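Local coordinates for protein phosphoribosylaminoimidazole carboxylase, ATPase subunit (Thermus thermophilus, PDB 3AW8) that probably catalyses the ATP-dependent joining of hydrogencarbonate to 5-aminoimidazole ribonucleotide, giving N5-carboxyaminoimidazole ribonucleotide in de novo purine biosynthesis, at residues 89-92 with 93-97; 101-104 with 105-109; 229-232 with 233-237. All coordinates share one frame; numbering follows the deposited sequence.

Contact 1: 89-92 with 93-97; sequences KALE and VAQDR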
# COMPACT_ATOMS: atom_id res chain seq x y z
N LYS A 89 9.64 26.20 12.09
CA LYS A 89 10.54 26.20 13.24
C LYS A 89 11.24 24.85 13.37
O LYS A 89 12.46 24.80 13.60
CB LYS A 89 9.76 26.50 14.52
CG LYS A 89 10.62 26.66 15.78
CD LYS A 89 9.72 26.79 17.01
CE LYS A 89 10.50 26.94 18.32
NZ LYS A 89 11.25 28.22 18.38
N ALA A 90 10.48 23.77 13.24
CA ALA A 90 11.01 22.41 13.34
C ALA A 90 12.21 22.20 12.41
O ALA A 90 13.18 21.54 12.78
CB ALA A 90 9.92 21.40 13.03
N LEU A 91 12.13 22.75 11.20
CA LEU A 91 13.23 22.64 10.25
C LEU A 91 14.43 23.39 10.81
O LEU A 91 15.55 22.90 10.77
CB LEU A 91 12.84 23.27 8.91
CG LEU A 91 12.12 22.41 7.89
CD1 LEU A 91 11.87 23.23 6.64
CD2 LEU A 91 12.96 21.20 7.56
N GLU A 92 14.17 24.59 11.32
CA GLU A 92 15.20 25.44 11.89
C GLU A 92 15.95 24.67 12.97
O GLU A 92 17.17 24.52 12.92
CB GLU A 92 14.55 26.69 12.50
CG GLU A 92 15.43 27.94 12.54
CD GLU A 92 15.22 28.86 11.34
OE1 GLU A 92 14.05 29.28 11.11
OE2 GLU A 92 16.21 29.17 10.64
N VAL A 93 15.21 24.19 13.96
CA VAL A 93 15.79 23.43 15.06
C VAL A 93 16.59 22.22 14.57
O VAL A 93 17.74 22.03 14.94
CB VAL A 93 14.69 22.92 16.03
CG1 VAL A 93 15.31 22.08 17.13
CG2 VAL A 93 13.94 24.10 16.62
N ALA A 94 15.96 21.41 13.72
CA ALA A 94 16.57 20.18 13.21
C ALA A 94 17.75 20.34 12.26
O ALA A 94 18.51 19.39 12.07
CB ALA A 94 15.50 19.32 12.56
N GLN A 95 17.91 21.51 11.65
CA GLN A 95 18.99 21.71 10.71
C GLN A 95 20.29 22.25 11.32
O GLN A 95 21.26 22.50 10.60
CB GLN A 95 18.52 22.60 9.55
CG GLN A 95 17.40 21.99 8.71
CD GLN A 95 17.13 22.76 7.42
OE1 GLN A 95 17.13 23.99 7.41
NE2 GLN A 95 16.89 22.04 6.34
N ASP A 96 20.31 22.43 12.63
CA ASP A 96 21.51 22.93 13.31
C ASP A 96 21.77 22.05 14.54
O ASP A 96 20.99 22.08 15.50
CB ASP A 96 21.32 24.37 13.76
CG ASP A 96 22.60 24.99 14.28
OD1 ASP A 96 23.39 24.27 14.93
OD2 ASP A 96 22.80 26.20 14.05
N ARG A 97 22.86 21.29 14.51
CA ARG A 97 23.17 20.39 15.62
C ARG A 97 23.14 21.03 17.00
O ARG A 97 22.63 20.43 17.95
CB ARG A 97 24.52 19.71 15.40
CG ARG A 97 24.52 18.67 14.30
CD ARG A 97 25.74 17.78 14.41
NE ARG A 97 25.70 16.62 13.51
CZ ARG A 97 25.82 16.69 12.19
NH1 ARG A 97 26.00 17.86 11.60
NH2 ARG A 97 25.76 15.58 11.46

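Contact 2: 101-104 with 105-109; sequences KTFF and QGLGV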
# COMPACT_ATOMS: atom_id res chain seq x y z
N LYS A 101 20.46 20.18 20.00
CA LYS A 101 20.82 19.75 21.34
C LYS A 101 20.30 20.69 22.43
O LYS A 101 19.73 20.23 23.43
CB LYS A 101 22.34 19.62 21.46
CG LYS A 101 22.89 18.20 21.44
CD LYS A 101 22.74 17.55 20.08
CE LYS A 101 23.72 16.39 19.91
NZ LYS A 101 23.58 15.33 20.96
N THR A 102 20.50 21.99 22.26
CA THR A 102 20.04 22.95 23.26
C THR A 102 18.54 22.85 23.43
O THR A 102 18.04 22.87 24.55
CB THR A 102 20.38 24.41 22.87
OG1 THR A 102 19.57 24.82 21.77
CG2 THR A 102 21.85 24.54 22.50
N PHE A 103 17.82 22.75 22.31
CA PHE A 103 16.36 22.65 22.34
C PHE A 103 15.89 21.48 23.21
O PHE A 103 15.05 21.65 24.10
CB PHE A 103 15.82 22.52 20.91
CG PHE A 103 14.35 22.18 20.84
CD1 PHE A 103 13.93 20.86 20.74
CD2 PHE A 103 13.39 23.19 20.88
CE1 PHE A 103 12.58 20.54 20.67
CE2 PHE A 103 12.03 22.88 20.81
CZ PHE A 103 11.63 21.55 20.71
N PHE A 104 16.42 20.29 22.95
CA PHE A 104 16.02 19.12 23.73
C PHE A 104 16.59 19.22 25.14
O PHE A 104 15.93 18.82 26.11
CB PHE A 104 16.49 17.82 23.06
CG PHE A 104 15.52 17.28 22.05
CD1 PHE A 104 15.36 17.90 20.81
CD2 PHE A 104 14.71 16.19 22.36
CE1 PHE A 104 14.41 17.45 19.90
CE2 PHE A 104 13.76 15.73 21.45
CZ PHE A 104 13.61 16.36 20.22
N GLN A 105 17.80 19.74 25.26
CA GLN A 105 18.41 19.90 26.57
C GLN A 105 17.51 20.81 27.39
O GLN A 105 17.40 20.66 28.60
CB GLN A 105 19.80 20.52 26.44
CG GLN A 105 20.38 21.00 27.76
CD GLN A 105 21.78 21.55 27.62
OE1 GLN A 105 22.74 20.78 27.53
NE2 GLN A 105 21.91 22.87 27.59
N GLY A 106 16.85 21.75 26.71
CA GLY A 106 15.96 22.67 27.39
C GLY A 106 14.60 22.07 27.73
O GLY A 106 13.87 22.63 28.54
N LEU A 107 14.26 20.96 27.10
CA LEU A 107 12.98 20.30 27.37
C LEU A 107 13.12 19.34 28.54
O LEU A 107 12.13 18.83 29.07
CB LEU A 107 12.52 19.53 26.13
CG LEU A 107 12.01 20.36 24.96
CD1 LEU A 107 11.74 19.45 23.77
CD2 LEU A 107 10.74 21.10 25.37
N GLY A 108 14.36 19.11 28.95
CA GLY A 108 14.61 18.22 30.07
C GLY A 108 14.93 16.81 29.63
O GLY A 108 14.77 15.86 30.40
N VAL A 109 15.39 16.66 28.39
CA VAL A 109 15.74 15.34 27.88
C VAL A 109 17.26 15.21 27.78
O VAL A 109 17.95 16.10 27.28
CB VAL A 109 15.08 15.06 26.49
CG1 VAL A 109 13.64 15.57 26.48
CG2 VAL A 109 15.87 15.71 25.39

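Contact 3: 229-232 with 233-237; sequences YALR and AMEAL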
# COMPACT_ATOMS: atom_id res chain seq x y z
N TYR A 229 9.45 12.13 26.19
CA TYR A 229 10.36 13.10 25.59
C TYR A 229 9.74 13.60 24.28
O TYR A 229 9.78 14.80 23.98
CB TYR A 229 11.71 12.45 25.28
CG TYR A 229 12.46 11.91 26.49
CD1 TYR A 229 12.60 12.66 27.65
CD2 TYR A 229 13.09 10.67 26.43
CE1 TYR A 229 13.35 12.20 28.73
CE2 TYR A 229 13.85 10.20 27.51
CZ TYR A 229 13.97 10.97 28.65
OH TYR A 229 14.75 10.52 29.70
N ALA A 230 9.15 12.69 23.52
CA ALA A 230 8.54 13.03 22.24
C ALA A 230 7.36 13.98 22.38
O ALA A 230 7.20 14.89 21.57
CB ALA A 230 8.10 11.77 21.53
N LEU A 231 6.55 13.78 23.41
CA LEU A 231 5.39 14.62 23.63
C LEU A 231 5.85 16.05 23.93
O LEU A 231 5.28 17.03 23.44
CB LEU A 231 4.57 14.10 24.82
CG LEU A 231 3.05 14.08 24.65
CD1 LEU A 231 2.42 13.67 25.97
CD2 LEU A 231 2.54 15.44 24.22
N ARG A 232 6.90 16.15 24.73
CA ARG A 232 7.43 17.46 25.09
C ARG A 232 7.90 18.21 23.85
O ARG A 232 7.57 19.38 23.66
CB ARG A 232 8.57 17.31 26.11
CG ARG A 232 8.08 16.88 27.49
CD ARG A 232 8.95 17.45 28.61
NE ARG A 232 10.09 16.60 28.97
CZ ARG A 232 9.98 15.46 29.65
NH1 ARG A 232 8.79 15.04 30.07
NH2 ARG A 232 11.07 14.75 29.92
N ALA A 233 8.65 17.52 23.00
CA ALA A 233 9.16 18.13 21.78
C ALA A 233 8.05 18.59 20.84
O ALA A 233 8.05 19.74 20.38
CB ALA A 233 10.08 17.15 21.06
N MET A 234 7.09 17.71 20.56
CA MET A 234 6.00 18.05 19.65
C MET A 234 5.16 19.24 20.12
O MET A 234 4.84 20.13 19.32
CB MET A 234 5.08 16.84 19.43
CG MET A 234 5.74 15.69 18.68
SD MET A 234 4.57 14.40 18.24
CE MET A 234 4.72 13.28 19.62
N GLU A 235 4.80 19.27 21.40
CA GLU A 235 3.99 20.36 21.93
C GLU A 235 4.78 21.66 22.00
O GLU A 235 4.24 22.74 21.80
CB GLU A 235 3.45 19.99 23.31
CG GLU A 235 2.62 18.73 23.27
CD GLU A 235 1.79 18.53 24.52
OE1 GLU A 235 2.38 18.47 25.62
OE2 GLU A 235 0.55 18.44 24.38
N ALA A 236 6.07 21.54 22.28
CA ALA A 236 6.93 22.71 22.35
C ALA A 236 7.00 23.39 20.99
O ALA A 236 7.12 24.61 20.90
CB ALA A 236 8.33 22.31 22.80
N LEU A 237 6.93 22.59 19.92
CA LEU A 237 7.02 23.12 18.56
C LEU A 237 5.68 23.26 17.86
O LEU A 237 5.63 23.74 16.72
CB LEU A 237 7.90 22.20 17.70
CG LEU A 237 9.39 22.05 17.97
CD1 LEU A 237 9.88 20.73 17.38
CD2 LEU A 237 10.14 23.23 17.36

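Contact 1: 89-92 with 93-97
The carboxamide of Gln95 turns one face to Leu91: methyl CD2 of Leu91 lies over NE2 of Gln95 at 4.2 Å, and the two side chains run side by side in the same direction. The long arm keeps this course because Gln95 CG stands anti to its carbonyl carbon (chi1 -63°) and the chain is extended beyond it, so CB and CG pass beside Leu91 O before the amide is reached. NE2 is gripped twice, by Glu68 O and Val70 O; these carbonyls fix the rotation of the amide, and Val70 also touches Leu91. With an alanine in place of Gln95, Glu68 O and Val70 O would probably lose their donor, and Leu91 CD2 the amide lying beside it. The second flat group, the Glu92 carboxylate, forms a salt bridge through OE1 with Arg76, and the carboxylate of Asp96 forms its own through OD2 with Arg139 and Arg140. The backbone is the last turn of helix 88-94: Val93 N bonds Lys89 O at 2.8 Å, Ala94 N bonds Ala90 O at 2.9 Å, and Gln95 N makes weak bonds to Leu91 O and Glu92 O. Asp96 then takes the N-cap position of helix 97-107, its OD1 receiving weak bonds from Leu98 N and Arg99 N. Val93 CG2, placed beside its own backbone N, lies 3.4 Å from Lys89 O and 4.3 Å from Lys89 CG. Next along the chain, Arg97 NH2 forms a salt bridge with the phosphate of the bound AMP.

Contact 2: 101-104 with 105-109
Helix 97-107 closes in a Schellman motif at Gly108 (phi 96°), with Val109 N bonded to Phe104 O at 3.2 Å and Gly108 N weakly to Gln105 O at 3.4 Å, while Leu107 N reaches Phe104 O as a further donor, at 2.9 Å and from the opposite face of its carbonyl plane. Two aromatic side chains carry the apolar part. Phe103, with CG anti to its backbone N (chi1 171°), lays its ring alongside the later turn: Leu107 CG sits over one face, and Leu107 CD1 comes to 3.4 Å from Phe103 CE1, the two side chains crossing obliquely. Phe104 is met differently. Val109 CG2 comes at the edge of its ring, in the ring plane, 3.3 Å from Phe104 CD2, and also touches Phe104 CB. Phe104 CD1 in turn stands in plane at the edge of the Phe103 ring. Gly108 has a steric reason to be glycine, since at its backbone angles a CB would run into the carbonyl oxygen of Leu107. Beyond the two segments Phe104 stacks on Phe256, and Val109 also touches Phe256. Lys101 NZ makes a weak bond to Phe256 O and a long, weak ion pair with Glu172 of the AMP pocket. The chemistry is therefore divided: one carbonyl, Phe104 O, collects N-H groups of the helix end and its exit, while the same residue's ring packs with Val109, so that hydrogen bonding and apolar packing both bring the departing chain back onto the helix.

Contact 3: 229-232 with 233-237
Met234 folds back over Ala230, one turn earlier in the helix. Its CB lies 3.6 Å from Ala230 O, and CG comes nearer to the same oxygen, at 3.3 Å. The chain is extended as far as SD and then bends (chi3 -93°), which returns methyl CE to the helix: it lies 3.5 Å from Ala230 O and 4.2 Å from Ala230 CB. CG and CE thus both lie against Ala230 O, with SD standing farther off between them. The carbonyl itself is satisfied by Met234 N at 3.0 Å, in an almost straight bond. One residue further on, Leu231 and Glu235 meet in another manner. Leu231 CD2 stands over the face of the Glu235 carboxylate, 3.2 Å from Glu235 CD, and the aliphatic CG of Glu235 also lies against this methyl, so a methyl covers one face of a charged group on the more exposed side of the helix. Tyr229 O and Arg232 O continue the regular i to i+4 pattern to Ala233 N and Ala236 N. Arg232 sends NE in a weak bond to Leu107 O, and Tyr229 OH bonds to Lys225. The arrangement is that of a helix packed on a sheet within an ATP-grasp domain: helix 220-237 lays Ala230 and Met234 on the antiparallel strands 179-187 and 193-204, where both touch Ala185 and Phe195, and offers Ala233 and Ala236 to Leu107 of helix 97-107.

In the fold
The three helical turns meet round Leu237, the last residue of contact 3. Lys89 CD of contact 1 comes to 3.6 Å from Leu237 CD2, and Phe103 CZ of contact 2 to 3.6 Å from Leu237 CG. Contacts 1 and 2 lie on successive helices and touch through Val93 CG1 and Phe103 CG at 3.8 Å. Contacts 2 and 3 have centres about 10 Å apart; Val109 CG1 packs on Tyr229 CD1 at 3.3 Å. The nucleotide lies beside this cluster: contact 1 reaches it through Arg97, and the side chain of Lys101 in contact 2 is about 6 Å from the AMP. In contact 3 the side chain of Tyr229 is about 11 Å from that of Asn257, a predicted ATP-binding residue.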